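Local coordinates for periplasmic His/Glu/Gln/Arg/opine family-binding protein (Silicibacter pomeroyi, PDB 3I6V) that binds lysine and probably serves as a periplasmic substrate-binding component of an ABC transporter for amino acids or opines, at residues D28-E33 with T210-W215; G107-Q112 with S124-V129; N51-I56 with A70-T75. One frame throughout, in Å; residues are numbered along the deposited sequence.

Contact 1: residues D28-E33 with T210-W215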
loop_
_atom_site.group_PDB
_atom_site.type_symbol
_atom_site.label_atom_id
_atom_site.label_comp_id
_atom_site.label_asym_id
_atom_site.label_seq_id
_atom_site.Cartn_x
_atom_site.Cartn_y
_atom_site.Cartn_z
ATOM N N ASP A 28 -1.129 0.153 -13.504
ATOM C CA ASP A 28 -1.235 -1.274 -13.591
ATOM C C ASP A 28 -1.130 -1.820 -12.166
ATOM O O ASP A 28 -0.895 -1.070 -11.227
ATOM C CB ASP A 28 -0.040 -1.794 -14.436
ATOM C CG ASP A 28 -0.325 -3.119 -15.134
ATOM O OD1 ASP A 28 -1.115 -3.946 -14.599
ATOM O OD2 ASP A 28 0.300 -3.360 -16.220
ATOM N N GLY A 29 -1.299 -3.120 -11.998
ATOM C CA GLY A 29 -1.189 -3.717 -10.674
ATOM C C GLY A 29 -2.515 -4.240 -10.151
ATOM O O GLY A 29 -3.545 -4.145 -10.800
ATOM N N PHE A 30 -2.467 -4.820 -8.962
ATOM C CA PHE A 30 -3.659 -5.329 -8.281
ATOM C C PHE A 30 -4.794 -4.306 -8.253
ATOM O O PHE A 30 -5.949 -4.609 -8.578
ATOM C CB PHE A 30 -3.293 -5.754 -6.846
ATOM C CG PHE A 30 -4.484 -6.129 -6.016
ATOM C CD1 PHE A 30 -5.141 -7.344 -6.233
ATOM C CD2 PHE A 30 -4.953 -5.267 -5.025
ATOM C CE1 PHE A 30 -6.248 -7.705 -5.462
ATOM C CE2 PHE A 30 -6.069 -5.606 -4.240
ATOM C CZ PHE A 30 -6.721 -6.814 -4.455
ATOM N N GLU A 31 -4.434 -3.095 -7.874
ATOM C CA GLU A 31 -5.379 -2.024 -7.685
ATOM C C GLU A 31 -5.946 -1.457 -8.963
ATOM O O GLU A 31 -7.047 -0.908 -8.945
ATOM C CB GLU A 31 -4.759 -0.923 -6.798
ATOM C CG GLU A 31 -4.616 -1.480 -5.371
ATOM C CD GLU A 31 -3.836 -0.588 -4.427
ATOM O OE1 GLU A 31 -2.898 0.114 -4.880
ATOM O OE2 GLU A 31 -4.170 -0.606 -3.212
ATOM N N ARG A 32 -5.216 -1.579 -10.075
ATOM C CA ARG A 32 -5.784 -1.212 -11.375
ATOM C C ARG A 32 -6.928 -2.162 -11.667
ATOM O O ARG A 32 -8.016 -1.732 -12.030
ATOM C CB ARG A 32 -4.756 -1.351 -12.533
ATOM C CG ARG A 32 -5.393 -1.173 -13.934
ATOM C CD ARG A 32 -5.887 0.270 -14.026
ATOM N NE ARG A 32 -6.691 0.626 -15.203
ATOM C CZ ARG A 32 -6.228 1.328 -16.240
ATOM N NH1 ARG A 32 -4.941 1.689 -16.286
ATOM N NH2 ARG A 32 -7.048 1.657 -17.243
ATOM N N GLU A 33 -6.656 -3.455 -11.563
ATOM C CA GLU A 33 -7.683 -4.447 -11.852
ATOM C C GLU A 33 -8.857 -4.325 -10.874
ATOM O O GLU A 33 -10.042 -4.405 -11.259
ATOM C CB GLU A 33 -7.101 -5.848 -11.763
ATOM C CG GLU A 33 -8.029 -6.879 -12.369
ATOM C CD GLU A 33 -7.546 -8.305 -12.214
ATOM O OE1 GLU A 33 -6.324 -8.542 -12.081
ATOM O OE2 GLU A 33 -8.408 -9.198 -12.236
ATOM N N THR A 210 -9.953 -14.346 -5.375
ATOM C CA THR A 210 -9.257 -14.798 -6.593
ATOM C C THR A 210 -8.279 -13.732 -7.045
ATOM O O THR A 210 -7.141 -14.054 -7.340
ATOM C CB THR A 210 -10.243 -15.110 -7.740
ATOM O OG1 THR A 210 -11.210 -16.049 -7.277
ATOM C CG2 THR A 210 -9.504 -15.704 -8.994
ATOM N N MET A 211 -8.722 -12.470 -7.098
ATOM C CA MET A 211 -7.837 -11.350 -7.462
ATOM C C MET A 211 -6.665 -11.252 -6.492
ATOM O O MET A 211 -5.534 -11.083 -6.916
ATOM C CB MET A 211 -8.633 -10.038 -7.586
ATOM C CG MET A 211 -7.912 -8.888 -8.291
ATOM S SD MET A 211 -8.915 -7.442 -8.591
ATOM C CE MET A 211 -10.280 -8.101 -9.554
ATOM N N ILE A 212 -6.917 -11.436 -5.196
ATOM C CA ILE A 212 -5.853 -11.369 -4.235
ATOM C C ILE A 212 -4.792 -12.468 -4.465
ATOM O O ILE A 212 -3.589 -12.188 -4.459
ATOM C CB ILE A 212 -6.362 -11.444 -2.785
ATOM C CG1 ILE A 212 -7.164 -10.173 -2.423
ATOM C CG2 ILE A 212 -5.175 -11.612 -1.860
ATOM C CD1 ILE A 212 -7.830 -10.225 -1.024
ATOM N N LYS A 213 -5.245 -13.712 -4.640
ATOM C CA LYS A 213 -4.323 -14.836 -4.882
ATOM C C LYS A 213 -3.575 -14.632 -6.211
ATOM O O LYS A 213 -2.372 -14.824 -6.266
ATOM C CB LYS A 213 -5.061 -16.195 -4.829
ATOM C CG LYS A 213 -5.454 -16.633 -3.417
ATOM C CD LYS A 213 -6.440 -17.804 -3.424
ATOM C CE LYS A 213 -6.880 -18.161 -1.998
ATOM N NZ LYS A 213 -8.370 -18.500 -1.955
ATOM N N LYS A 214 -4.280 -14.202 -7.260
ATOM C CA LYS A 214 -3.638 -13.894 -8.556
ATOM C C LYS A 214 -2.404 -12.976 -8.357
ATOM O O LYS A 214 -1.287 -13.284 -8.834
ATOM C CB LYS A 214 -4.656 -13.267 -9.524
ATOM C CG LYS A 214 -4.074 -12.912 -10.887
ATOM C CD LYS A 214 -5.088 -12.119 -11.726
ATOM C CE LYS A 214 -4.429 -11.562 -13.002
ATOM N NZ LYS A 214 -5.408 -10.738 -13.766
ATOM N N TRP A 215 -2.591 -11.869 -7.627
ATOM C CA TRP A 215 -1.515 -10.885 -7.473
ATOM C C TRP A 215 -0.547 -11.118 -6.302
ATOM O O TRP A 215 0.610 -10.748 -6.394
ATOM C CB TRP A 215 -2.095 -9.474 -7.415
ATOM C CG TRP A 215 -2.650 -9.013 -8.717
ATOM C CD1 TRP A 215 -3.935 -9.157 -9.163
ATOM C CD2 TRP A 215 -1.941 -8.330 -9.751
ATOM N NE1 TRP A 215 -4.073 -8.590 -10.404
ATOM C CE2 TRP A 215 -2.861 -8.086 -10.796
ATOM C CE3 TRP A 215 -0.608 -7.895 -9.901
ATOM C CZ2 TRP A 215 -2.495 -7.420 -11.978
ATOM C CZ3 TRP A 215 -0.244 -7.250 -11.076
ATOM C CH2 TRP A 215 -1.184 -7.019 -12.099
#
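Trp-215 lays one face of its indole over the backbone of Gly-29 and Phe-30. Phe-30 CA sits 3.7 Å from the centroid of the Trp-215 five-membered ring, almost on its normal, and Gly-29 CA makes a second CH-pi contact, 4.0 Å from the centroid of the six-membered ring of Trp-215. The Phe-30 ring turns its edge to the indole face in an offset edge-to-face pair, planes 75° apart, while its CE1 meets Met-211 CG at 3.5 Å. At the indole edge the bond from Trp-215 NE1 to Glu-33 OE1 is short (2.8 Å) and nearly straight (173°). Lys-214 NZ forms a salt bridge to the same Glu-33 OE1 at 2.9 Å, arriving from the opposite face of the carboxylate plane, so two donors grip one oxygen. These contacts dock the last helix, 207-216, on the first turn of helix 30-42 in the type 2 periplasmic binding protein fold. Glu-33 CG stands anti to the backbone N (chi1 -166°), and the extended chain beyond it carries the carboxylate across. Farther out, Gly-29 is the N-cap residue, its N bonded to Asp-28 OD1, and Asp-28 OD2 is in turn held by Asn-22. Phe-30 also meets Phe-216 edge-to-face and packs on Tyr-88 and Ile-89 of strand 83-89.

Contact 2: residues G107-Q112 with S124-V129; sequences GIVAAQ and SGATLV. With LYS (lysine), chain B.
Val-109 CG2 touches Ala-126 CB at 3.8 Å, and farther along Ala-111 CB meets Leu-128 CD1 at 3.9 Å. Helix 116-123 covers these groups, with Ile-121 against Val-109 and Leu-128, and Ala-118 against Ala-111. It is the connecting helix of a beta-alpha-beta unit whose two strands, 108-112 and 127-131, pair in parallel; their short segments are 36° apart in direction, consistent with a twisted sheet. The other face of the sheet carries Ile-108, Ala-110, Thr-127 and Val-129. There Ile-108 CG2 reaches Val-129 CG1 at 3.7 Å. The chi1 of Val-129 (56°) sets that CG1 between its own backbone N and carbonyl carbon, which brings the methyl toward Ile-108.

Between the two faces run the backbone bonds. Val-109 shows the pattern of a parallel pair: its N bonds Thr-127 O at 2.8 Å and its O accepts from Val-129 N at 3.0 Å, so one residue straddles two positions on the neighbour. Thr-127 N to Gly-107 O, 2.7 Å, and Ala-111 N to Val-129 O, 3.0 Å, continue the pairing at either end. On its other side strand 108-112 bonds strand 148-152 through Ala-110.

At its C-terminal end the strand delivers Gln-112 to the ligand pocket, CG anti to the backbone N and the chain extended. Gln-112 NE2 donates to Glu-12 OE2 and Ala-132 O, which fixes the orientation of the amide and turns OE1 to the ligand. Gln-112 OE1 accepts from NZ of the bound lysine at 2.7 Å.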
loop_
_atom_site.group_PDB
_atom_site.type_symbol
_atom_site.label_atom_id
_atom_site.label_comp_id
_atom_site.label_asym_id
_atom_site.label_seq_id
_atom_site.Cartn_x
_atom_site.Cartn_y
_atom_site.Cartn_z
ATOM N N GLY A 107 19.558 0.047 14.700
ATOM C CA GLY A 107 20.395 1.077 14.062
ATOM C C GLY A 107 19.570 2.031 13.217
ATOM O O GLY A 107 18.535 2.585 13.680
ATOM N N ILE A 108 20.022 2.241 11.982
ATOM C CA ILE A 108 19.353 3.153 11.050
ATOM C C ILE A 108 18.358 2.349 10.229
ATOM O O ILE A 108 18.749 1.441 9.476
ATOM C CB ILE A 108 20.360 3.887 10.135
ATOM C CG1 ILE A 108 21.181 4.889 10.974
ATOM C CG2 ILE A 108 19.624 4.605 9.027
ATOM C CD1 ILE A 108 22.520 5.271 10.367
ATOM N N VAL A 109 17.069 2.664 10.390
ATOM C CA VAL A 109 16.045 1.914 9.675
ATOM C C VAL A 109 15.330 2.842 8.692
ATOM O O VAL A 109 14.881 3.921 9.057
ATOM C CB VAL A 109 15.073 1.130 10.619
ATOM C CG1 VAL A 109 14.068 0.313 9.808
ATOM C CG2 VAL A 109 15.845 0.154 11.515
ATOM N N ALA A 110 15.340 2.443 7.423
ATOM C CA ALA A 110 14.668 3.182 6.365
ATOM C C ALA A 110 13.166 2.835 6.367
ATOM O O ALA A 110 12.782 1.690 6.563
ATOM C CB ALA A 110 15.268 2.825 4.990
ATOM N N ALA A 111 12.336 3.843 6.135
ATOM C CA ALA A 111 10.893 3.606 5.936
ATOM C C ALA A 111 10.388 4.700 5.028
ATOM O O ALA A 111 10.908 5.833 5.027
ATOM C CB ALA A 111 10.121 3.637 7.277
ATOM N N GLN A 112 9.358 4.385 4.268
ATOM C CA GLN A 112 8.692 5.417 3.483
ATOM C C GLN A 112 8.011 6.467 4.354
ATOM O O GLN A 112 7.341 6.140 5.358
ATOM C CB GLN A 112 7.698 4.795 2.493
ATOM C CG GLN A 112 6.996 5.856 1.596
ATOM C CD GLN A 112 6.189 5.244 0.465
ATOM O OE1 GLN A 112 5.743 4.117 0.551
ATOM N NE2 GLN A 112 6.022 5.988 -0.612
ATOM N N SER A 124 9.921 3.575 17.991
ATOM C CA SER A 124 10.906 2.571 18.442
ATOM C C SER A 124 12.227 3.229 18.805
ATOM O O SER A 124 12.426 4.417 18.563
ATOM C CB SER A 124 11.171 1.531 17.348
ATOM O OG SER A 124 12.094 2.071 16.401
ATOM N N GLY A 125 13.133 2.445 19.382
ATOM C CA GLY A 125 14.493 2.947 19.633
ATOM C C GLY A 125 15.360 3.144 18.379
ATOM O O GLY A 125 16.316 3.946 18.391
ATOM N N ALA A 126 15.029 2.442 17.291
ATOM C CA ALA A 126 15.786 2.603 16.026
ATOM C C ALA A 126 15.852 4.070 15.626
ATOM O O ALA A 126 15.046 4.872 16.085
ATOM C CB ALA A 126 15.186 1.752 14.912
ATOM N N THR A 127 16.844 4.430 14.809
ATOM C CA THR A 127 16.911 5.746 14.189
ATOM C C THR A 127 16.167 5.682 12.840
ATOM O O THR A 127 16.497 4.864 11.981
ATOM C CB THR A 127 18.375 6.185 14.008
ATOM O OG1 THR A 127 18.935 6.409 15.301
ATOM C CG2 THR A 127 18.497 7.477 13.194
ATOM N N LEU A 128 15.144 6.524 12.684
ATOM C CA LEU A 128 14.324 6.522 11.470
ATOM C C LEU A 128 14.932 7.413 10.392
ATOM O O LEU A 128 15.203 8.563 10.642
ATOM C CB LEU A 128 12.917 7.041 11.791
ATOM C CG LEU A 128 11.989 7.348 10.602
ATOM C CD1 LEU A 128 11.699 6.138 9.770
ATOM C CD2 LEU A 128 10.671 8.025 11.064
ATOM N N VAL A 129 15.100 6.893 9.187
ATOM C CA VAL A 129 15.267 7.769 8.028
ATOM C C VAL A 129 14.121 7.538 7.017
ATOM O O VAL A 129 13.840 6.401 6.596
ATOM C CB VAL A 129 16.712 7.666 7.386
ATOM C CG1 VAL A 129 17.039 6.226 7.001
ATOM C CG2 VAL A 129 16.865 8.610 6.178
HETATM N N LYS B . 0.043 0.176 4.237
HETATM C CA LYS B . 1.101 1.098 4.766
HETATM C C LYS B . 0.512 2.435 5.158
HETATM O O LYS B . -0.669 2.672 4.867
HETATM C CB LYS B . 2.220 1.300 3.713
HETATM C CG LYS B . 1.796 2.056 2.453
HETATM C CD LYS B . 2.992 2.124 1.443
HETATM C CE LYS B . 2.661 2.959 0.152
HETATM N NZ LYS B . 3.846 2.888 -0.847
HETATM O OXT LYS B . 1.214 3.304 5.750
#

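Contact 3: residues N51-I56 with A70-T75. With LYS (lysine), chain B.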
loop_
_atom_site.group_PDB
_atom_site.type_symbol
_atom_site.label_atom_id
_atom_site.label_comp_id
_atom_site.label_asym_id
_atom_site.label_seq_id
_atom_site.Cartn_x
_atom_site.Cartn_y
_atom_site.Cartn_z
ATOM N N ASN A 51 -0.343 10.149 -8.298
ATOM C CA ASN A 51 0.060 11.213 -7.393
ATOM C C ASN A 51 1.118 10.676 -6.442
ATOM O O ASN A 51 0.998 9.532 -6.017
ATOM C CB ASN A 51 -1.167 11.731 -6.585
ATOM C CG ASN A 51 -0.902 13.063 -5.927
ATOM O OD1 ASN A 51 -1.286 14.096 -6.453
ATOM N ND2 ASN A 51 -0.216 13.058 -4.802
ATOM N N ASP A 52 2.131 11.478 -6.093
ATOM C CA ASP A 52 3.165 10.997 -5.178
ATOM C C ASP A 52 2.510 10.714 -3.804
ATOM O O ASP A 52 1.530 11.377 -3.399
ATOM C CB ASP A 52 4.304 12.033 -4.981
ATOM C CG ASP A 52 5.126 12.298 -6.278
ATOM O OD1 ASP A 52 5.796 13.338 -6.333
ATOM O OD2 ASP A 52 5.096 11.490 -7.227
ATOM N N TRP A 53 3.091 9.748 -3.110
ATOM C CA TRP A 53 2.615 9.325 -1.794
ATOM C C TRP A 53 2.587 10.461 -0.776
ATOM O O TRP A 53 1.582 10.632 -0.085
ATOM C CB TRP A 53 3.450 8.149 -1.284
ATOM C CG TRP A 53 2.973 7.669 0.062
ATOM C CD1 TRP A 53 3.493 8.014 1.277
ATOM C CD2 TRP A 53 1.832 6.840 0.327
ATOM N NE1 TRP A 53 2.774 7.413 2.287
ATOM C CE2 TRP A 53 1.752 6.682 1.730
ATOM C CE3 TRP A 53 0.891 6.174 -0.495
ATOM C CZ2 TRP A 53 0.766 5.895 2.343
ATOM C CZ3 TRP A 53 -0.092 5.383 0.110
ATOM C CH2 TRP A 53 -0.143 5.245 1.515
ATOM N N ASP A 54 3.657 11.265 -0.717
ATOM C CA ASP A 54 3.777 12.365 0.266
ATOM C C ASP A 54 2.579 13.304 0.272
ATOM O O ASP A 54 2.149 13.794 1.332
ATOM C CB ASP A 54 5.043 13.208 0.018
ATOM C CG ASP A 54 6.336 12.412 0.228
ATOM O OD1 ASP A 54 6.246 11.236 0.646
ATOM O OD2 ASP A 54 7.458 12.949 -0.040
ATOM N N SER A 55 2.003 13.534 -0.896
ATOM C CA SER A 55 0.927 14.503 -0.977
ATOM C C SER A 55 -0.419 13.842 -1.385
ATOM O O SER A 55 -1.341 14.547 -1.747
ATOM C CB SER A 55 1.330 15.598 -2.004
ATOM O OG SER A 55 1.525 14.998 -3.290
ATOM N N ILE A 56 -0.532 12.509 -1.326
ATOM C CA ILE A 56 -1.723 11.829 -1.863
ATOM C C ILE A 56 -2.993 12.149 -1.050
ATOM O O ILE A 56 -4.093 12.238 -1.615
ATOM C CB ILE A 56 -1.494 10.293 -2.045
ATOM C CG1 ILE A 56 -2.467 9.718 -3.069
ATOM C CG2 ILE A 56 -1.469 9.534 -0.657
ATOM C CD1 ILE A 56 -1.973 8.379 -3.687
ATOM N N ALA A 70 -4.273 2.841 -3.094
ATOM C CA ALA A 70 -2.814 2.987 -3.146
ATOM C C ALA A 70 -2.170 2.259 -1.973
ATOM O O ALA A 70 -1.275 2.799 -1.312
ATOM C CB ALA A 70 -2.421 4.511 -3.124
ATOM N N GLY A 71 -2.637 1.043 -1.703
ATOM C CA GLY A 71 -2.116 0.219 -0.591
ATOM C C GLY A 71 -2.128 0.909 0.772
ATOM O O GLY A 71 -1.268 0.638 1.602
ATOM N N MET A 72 -3.109 1.785 1.000
ATOM C CA MET A 72 -3.148 2.648 2.211
ATOM C C MET A 72 -3.907 1.906 3.319
ATOM O O MET A 72 -5.076 1.590 3.131
ATOM C CB MET A 72 -3.882 3.969 1.919
ATOM C CG MET A 72 -3.896 5.018 3.124
ATOM S SD MET A 72 -4.612 6.622 2.720
ATOM C CE MET A 72 -3.175 7.374 1.999
ATOM N N SER A 73 -3.239 1.647 4.442
ATOM C CA SER A 73 -3.878 1.048 5.600
ATOM C C SER A 73 -4.895 1.978 6.226
ATOM O O SER A 73 -4.671 3.202 6.338
ATOM C CB SER A 73 -2.831 0.708 6.662
ATOM O OG SER A 73 -1.998 -0.358 6.191
ATOM N N ILE A 74 -6.006 1.391 6.649
ATOM C CA ILE A 74 -7.039 2.129 7.377
ATOM C C ILE A 74 -6.479 2.412 8.781
ATOM O O ILE A 74 -6.089 1.482 9.458
ATOM C CB ILE A 74 -8.301 1.285 7.494
ATOM C CG1 ILE A 74 -8.952 1.119 6.131
ATOM C CG2 ILE A 74 -9.347 1.980 8.444
ATOM C CD1 ILE A 74 -9.889 -0.133 6.045
ATOM N N THR A 75 -6.384 3.680 9.199
ATOM C CA THR A 75 -5.934 3.986 10.563
ATOM C C THR A 75 -6.774 5.114 11.161
ATOM O O THR A 75 -7.384 5.916 10.428
ATOM C CB THR A 75 -4.479 4.453 10.642
ATOM O OG1 THR A 75 -4.394 5.774 10.079
ATOM C CG2 THR A 75 -3.536 3.484 9.890
HETATM N N LYS B . 0.043 0.176 4.237
HETATM C CA LYS B . 1.101 1.098 4.766
HETATM C C LYS B . 0.512 2.435 5.158
HETATM O O LYS B . -0.669 2.672 4.867
HETATM C CB LYS B . 2.220 1.300 3.713
HETATM C CG LYS B . 1.796 2.056 2.453
HETATM C CD LYS B . 2.992 2.124 1.443
HETATM C CE LYS B . 2.661 2.959 0.152
HETATM N NZ LYS B . 3.846 2.888 -0.847
HETATM O OXT LYS B . 1.214 3.304 5.750
#
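Trp-53 packs on Met-72 in the lysine pocket, where the ligand's alpha-amino N is gripped by two acceptors of segment 70-75: lysine N donates to Ser-73 OG at 2.9 Å and to Gly-71 O at 3.0 Å. The ligand's carboxylate O accepts from Ser-73 N at 2.8 Å in a nearly straight bond (164°), so Ser-73 serves both ends of the amino acid head group. Gly-71 has positive phi (54°), a backbone shape that favours glycine, and its N bonds Glu-31 OE2.

The Trp-53 indole is sandwiched between lysine CE and Ile-56 CG2. Lysine CE sits 3.6 Å above one face of the Trp-53 ring, offset toward the rim, and Ile-56 CG2 lies over the opposite face. Trp-53 CH2 touches Met-72 CE at 3.7 Å. A bend at chi3 of Met-72 (-84°) places that methyl, Met-72 CE, which also meets Ile-56 CG2 at 3.8 Å as the two side chains slide past each other in opposite directions. Ala-70 CB closes the group against Ile-56 CD1 at 3.9 Å. Trp-53 NE1 bonds Ala-114 O, which helps fix the ring's rotation.

Within this contact, polar atoms of Gly-71 and Ser-73 thus read the amino and carboxylate groups common to alpha-amino acids, whereas Trp-53 meets the aliphatic chain through its ring face. That division is consistent with a family whose members bind varied amino acids and opines.

Contact 3 is wholly buried near the centre of the chain, whereas contacts 1 and 2 are only partly buried and lie on opposite sides of that centre, their own centres 30 Å apart. Contact 1 joins two helices distant in sequence, through an indole face packed on backbone and on a phenyl edge, and a salt bridge to exposed Lys-214; contact 2 joins neighbouring strands chiefly by backbone bonds; contact 3 joins two irregular loops with no hydrogen bond between them. Contacts 1 and 3 meet through Glu-31, whose carboxylate reaches Ala-70 and Gly-71. Contacts 2 and 3 meet where Gln-112 NE2 packs on Trp-53 CB, and both hold lysine: contact 3 its head group and chain, contact 2 its side-chain nitrogen.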